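Local coordinates for putative ATP-dependent endonuclease of the OLD family (Thermus scotoductus, PDB 6P74), which degrades linear and supercoiled double-stranded DNA in the 5'-to-3' direction, nicks circular DNA, and also has a DNA-stimulated ATPase activity, at residues K459-R462 / I463-C466. Numbering follows the deposited sequence.
Sequences KNQR and IQAC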
# COMPACT_ATOMS: atom_id res chain seq x y z
N LYS A 459 33.33 39.52 -0.61
CA LYS A 459 32.77 38.22 -0.25
C LYS A 459 31.74 38.33 0.87
O LYS A 459 30.72 37.63 0.86
CB LYS A 459 33.87 37.24 0.18
CG LYS A 459 34.97 37.00 -0.80
CD LYS A 459 35.93 36.00 -0.23
CE LYS A 459 37.22 35.93 -1.00
NZ LYS A 459 38.26 35.28 -0.13
N ASN A 460 32.02 39.19 1.88
CA ASN A 460 31.08 39.40 2.96
C ASN A 460 29.78 40.03 2.45
O ASN A 460 28.70 39.70 2.93
CB ASN A 460 31.70 40.30 4.04
CG ASN A 460 32.89 39.66 4.70
OD1 ASN A 460 33.11 38.46 4.56
ND2 ASN A 460 33.69 40.48 5.44
N GLN A 461 29.90 40.95 1.49
CA GLN A 461 28.73 41.61 0.92
C GLN A 461 27.90 40.65 0.08
O GLN A 461 26.67 40.73 0.08
CB GLN A 461 29.16 42.83 0.09
CG GLN A 461 28.01 43.65 -0.43
CD GLN A 461 26.96 43.93 0.66
OE1 GLN A 461 25.80 43.52 0.54
NE2 GLN A 461 27.38 44.60 1.74
N ARG A 462 28.54 39.74 -0.64
CA ARG A 462 27.76 38.79 -1.43
C ARG A 462 26.96 37.85 -0.54
O ARG A 462 25.79 37.56 -0.82
CB ARG A 462 28.64 38.01 -2.37
CG ARG A 462 29.33 38.81 -3.47
CD ARG A 462 30.39 37.91 -4.16
NE ARG A 462 29.71 36.76 -4.75
CZ ARG A 462 29.03 36.78 -5.90
NH1 ARG A 462 28.97 37.88 -6.64
NH2 ARG A 462 28.42 35.68 -6.34
N ILE A 463 27.56 37.40 0.57
CA ILE A 463 26.84 36.56 1.52
C ILE A 463 25.63 37.31 2.08
O ILE A 463 24.55 36.74 2.28
CB ILE A 463 27.79 36.08 2.63
CG1 ILE A 463 28.65 34.93 2.10
CG2 ILE A 463 26.99 35.64 3.86
CD1 ILE A 463 29.93 34.71 2.89
N GLN A 464 25.81 38.60 2.36
CA GLN A 464 24.73 39.40 2.91
C GLN A 464 23.61 39.60 1.89
O GLN A 464 22.42 39.61 2.25
CB GLN A 464 25.32 40.74 3.35
CG GLN A 464 24.37 41.65 3.97
CD GLN A 464 24.74 41.93 5.40
OE1 GLN A 464 25.37 41.11 6.09
NE2 GLN A 464 24.36 43.11 5.86
N ALA A 465 23.96 39.73 0.61
CA ALA A 465 22.97 39.91 -0.44
C ALA A 465 22.13 38.65 -0.63
O ALA A 465 20.91 38.73 -0.78
CB ALA A 465 23.65 40.30 -1.75
N CYS A 466 22.76 37.47 -0.62
CA CYS A 466 21.91 36.31 -0.86
C CYS A 466 21.20 35.86 0.41
O CYS A 466 20.01 35.52 0.36
CB CYS A 466 22.70 35.17 -1.48
SG CYS A 466 24.25 34.72 -0.63
O HOH W 1 28.16 39.20 5.61
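I463 lays its CG1-CD1 arm over the carbonyl oxygen of K459, one helical turn earlier, with CD1 3.6 Å from K459 O. The same oxygen accepts the amide of I463 (N to O 3.2 Å), and the same i to i+4 bonding repeats from Q464 N to N460 O, A465 N to Q461 O and C466 N to R462 O, the pattern of an alpha-helix, here near the end of helix 443-467 in the Toprim domain. Q461 sends CG anti to its own N (chi1 -174°) and then bends at chi2, so that OE1 rests against the CB (4.0 Å) and CG methylenes of Q464, the two side chains crossing with amide planes 74° apart. N460 O has a second partner besides Q464 N: a water 2.8 Å away donates to it and reaches Q464 OE1 only weakly. I463 is buried against K409 and E413 of helix 409-422 and H430 of strand 426-431, whereas N460, hydrogen-bonded to K409 and to E432 O, has its side chain about 6 Å from that of D433, a probable metal ligand. R462, its chain bent at chi3, brings NE to a salt bridge with E413. The chemistry thus divides: the I463 branch and the polar ends of N460 and R462 meet neighbouring Toprim elements, N460 near the probable metal site, while the glutamines touch only loosely.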